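Local coordinates for protein prophage Pfl 6 Cro (Pseudomonas fluorescens, PDB 2PIJ) that probably binds operator DNA through a helix-turn-helix motif, acting as a prophage transcription factor of the Cro family, at residues I4-S7 / K8-E12. Numbering follows the deposited sequence.
With SO4 (sulfate ion), chain G.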
ATOM      1  N   ILE B   4       4.080 -10.859   1.317  1.00 33.56           N
ATOM      2  CA  ILE B   4       4.597 -11.531   0.156  1.00 34.46           C
ATOM      3  C   ILE B   4       3.972 -10.905  -1.114  1.00 31.60           C
ATOM      4  O   ILE B   4       2.726 -10.744  -1.221  1.00 29.47           O
ATOM      5  CB  ILE B   4       4.310 -13.104   0.295  1.00 35.26           C
ATOM      6  CG1 ILE B   4       5.441 -13.791   1.039  1.00 45.41           C
ATOM      7  CG2 ILE B   4       4.192 -13.794  -1.022  1.00 39.19           C
ATOM      8  CD1 ILE B   4       5.151 -14.162   2.483  1.00 52.17           C
ATOM      9  N   PRO B   5       4.834 -10.517  -2.072  1.00 30.02           N
ATOM     10  CA  PRO B   5       4.253 -10.034  -3.308  1.00 28.91           C
ATOM     11  C   PRO B   5       3.401 -11.122  -4.012  1.00 27.90           C
ATOM     12  O   PRO B   5       3.656 -12.328  -3.861  1.00 29.37           O
ATOM     13  CB  PRO B   5       5.454  -9.700  -4.177  1.00 30.39           C
ATOM     14  CG  PRO B   5       6.682  -9.946  -3.313  1.00 32.94           C
ATOM     15  CD  PRO B   5       6.307 -10.589  -2.066  1.00 33.94           C
ATOM     16  N   LEU B   6       2.381 -10.681  -4.736  1.00 26.35           N
ATOM     17  CA  LEU B   6       1.387 -11.541  -5.375  1.00 26.90           C
ATOM     18  C   LEU B   6       1.953 -12.632  -6.238  1.00 28.05           C
ATOM     19  O   LEU B   6       1.563 -13.817  -6.077  1.00 29.08           O
ATOM     20  CB  LEU B   6       0.358 -10.701  -6.186  1.00 27.93           C
ATOM     21  CG  LEU B   6      -0.693 -11.502  -6.988  1.00 26.86           C
ATOM     22  CD1 LEU B   6      -1.559 -12.383  -6.038  1.00 26.18           C
ATOM     23  CD2 LEU B   6      -1.588 -10.551  -7.743  1.00 32.46           C
ATOM     24  N   SER B   7       2.841 -12.252  -7.161  1.00 33.50           N
ATOM     25  CA  SER B   7       3.404 -13.260  -8.098  1.00 35.17           C
ATOM     26  C   SER B   7       4.210 -14.301  -7.380  1.00 32.43           C
ATOM     27  O   SER B   7       3.997 -15.450  -7.635  1.00 31.11           O
ATOM     28  CB  SER B   7       4.168 -12.676  -9.285  1.00 43.49           C
ATOM     29  OG  SER B   7       3.234 -12.125 -10.204  1.00 50.62           O
ATOM     30  N   LYS B   8       5.020 -13.908  -6.403  1.00 32.65           N
ATOM     31  CA  LYS B   8       5.737 -14.904  -5.565  1.00 35.39           C
ATOM     32  C   LYS B   8       4.748 -15.811  -4.838  1.00 32.44           C
ATOM     33  O   LYS B   8       4.925 -17.026  -4.805  1.00 35.17           O
ATOM     34  CB  LYS B   8       6.591 -14.188  -4.520  1.00 39.33           C
ATOM     35  CG  LYS B   8       7.437 -15.138  -3.681  1.00 49.32           C
ATOM     36  CD  LYS B   8       7.937 -14.410  -2.401  1.00 58.08           C
ATOM     37  CE  LYS B   8       8.902 -15.409  -1.621  1.00 72.16           C
ATOM     38  NZ  LYS B   8       9.849 -16.020  -2.509  1.00 75.85           N
ATOM     39  N   TYR B   9       3.723 -15.231  -4.225  1.00 31.56           N
ATOM     40  CA  TYR B   9       2.695 -16.049  -3.586  1.00 31.56           C
ATOM     41  C   TYR B   9       2.154 -17.127  -4.553  1.00 29.09           C
ATOM     42  O   TYR B   9       2.093 -18.300  -4.194  1.00 32.93           O
ATOM     43  CB  TYR B   9       1.540 -15.212  -2.943  1.00 29.00           C
ATOM     44  CG  TYR B   9       0.450 -16.074  -2.363  1.00 32.26           C
ATOM     45  CD1 TYR B   9       0.503 -16.460  -1.038  1.00 40.81           C
ATOM     46  CD2 TYR B   9      -0.656 -16.502  -3.145  1.00 27.13           C
ATOM     47  CE1 TYR B   9      -0.497 -17.255  -0.479  1.00 46.62           C
ATOM     48  CE2 TYR B   9      -1.649 -17.318  -2.610  1.00 34.14           C
ATOM     49  CZ  TYR B   9      -1.562 -17.673  -1.271  1.00 41.34           C
ATOM     50  OH  TYR B   9      -2.496 -18.476  -0.686  1.00 49.50           O
ATOM     51  N   LEU B  10       1.684 -16.712  -5.735  1.00 27.83           N
ATOM     52  CA  LEU B  10       1.119 -17.657  -6.714  1.00 28.45           C
ATOM     53  C   LEU B  10       2.140 -18.684  -7.264  1.00 31.58           C
ATOM     54  O   LEU B  10       1.827 -19.855  -7.425  1.00 33.53           O
ATOM     55  CB  LEU B  10       0.495 -16.853  -7.864  1.00 30.04           C
ATOM     56  CG  LEU B  10      -0.752 -16.064  -7.497  1.00 27.20           C
ATOM     57  CD1 LEU B  10      -1.109 -15.194  -8.664  1.00 26.73           C
ATOM     58  CD2 LEU B  10      -1.931 -16.989  -7.084  1.00 28.92           C
ATOM     59  N   GLU B  11       3.373 -18.223  -7.495  1.00 32.21           N
ATOM     60  CA  GLU B  11       4.430 -19.019  -8.158  1.00 37.49           C
ATOM     61  C   GLU B  11       4.959 -20.096  -7.211  1.00 39.86           C
ATOM     62  O   GLU B  11       5.433 -21.155  -7.632  1.00 46.26           O
ATOM     63  CB  GLU B  11       5.598 -18.137  -8.660  1.00 38.07           C
ATOM     64  CG  GLU B  11       5.199 -17.196  -9.773  1.00 42.02           C
ATOM     65  CD  GLU B  11       4.940 -17.885 -11.125  1.00 49.79           C
ATOM     66  OE1 GLU B  11       4.906 -19.141 -11.191  1.00 48.37           O
ATOM     67  OE2 GLU B  11       4.788 -17.146 -12.134  1.00 55.67           O
ATOM     68  N   GLU B  12       4.840 -19.791  -5.924  1.00 38.00           N
ATOM     69  CA  GLU B  12       5.536 -20.519  -4.891  1.00 40.35           C
ATOM     70  C   GLU B  12       4.656 -21.142  -3.808  1.00 39.53           C
ATOM     71  O   GLU B  12       5.045 -22.154  -3.206  1.00 41.92           O
ATOM     72  CB  GLU B  12       6.642 -19.607  -4.312  1.00 45.84           C
ATOM     73  CG  GLU B  12       7.291 -20.093  -3.027  1.00 52.26           C
ATOM     74  CD  GLU B  12       8.745 -19.666  -2.888  1.00 61.44           C
ATOM     75  OE1 GLU B  12       9.049 -18.479  -3.187  1.00 64.35           O
ATOM     76  OE2 GLU B  12       9.576 -20.531  -2.484  1.00 66.13           O
TER
HETATM   77  S   SO4 G 504      12.313 -14.163  -3.869  1.00 81.16           S
HETATM   78  O1  SO4 G 504      12.090 -15.219  -4.861  1.00 81.55           O
HETATM   79  O2  SO4 G 504      13.674 -13.627  -4.033  1.00 80.82           O
HETATM   80  O3  SO4 G 504      11.336 -13.094  -4.106  1.00 83.14           O
HETATM   81  O4  SO4 G 504      12.102 -14.709  -2.514  1.00 80.79           O
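Ile-4 lays its methyl CG2 against the first turn of helix 6-12, 3.6 Å from Tyr-9 CB, the two side chains crossing at about a right angle. With CG2 anti to the backbone N of Ile-4, the methyl also reaches Lys-8 CD at 4.0 Å. Within the helix, one turn apart, Leu-6 CD1 and Leu-10 CD1 meet at 3.9 Å; the CB of Leu-6 points away from residues 8-12, but its branched end comes back to make the contact. Pro-5 is the N-cap, and its O accepts Tyr-9 N at 2.9 Å in a nearly straight bond (170°). Leu-6 O and Ser-7 O take Leu-10 N and Glu-11 N in the same i to i+4 pattern. On the outer side Lys-8 runs extended until a bend at chi4 (47°), which brings NZ to Glu-12 OE1 at 2.7 Å, a salt bridge; NZ also hydrogen-bonds O4 of a sulfate, probably from the crystallisation liquor, at 2.6 Å. Further out, Ile-4 and Leu-6 pair by backbone with Ile-42 and Ile-40 of strand 40-44, while Leu-6 and Leu-10 pack on Val-34 of helix 27-35. The strand-to-helix junction is thus apolar toward the core and charged outside, where the ammonium, shared in this crystal between two anions, probably stays protonated.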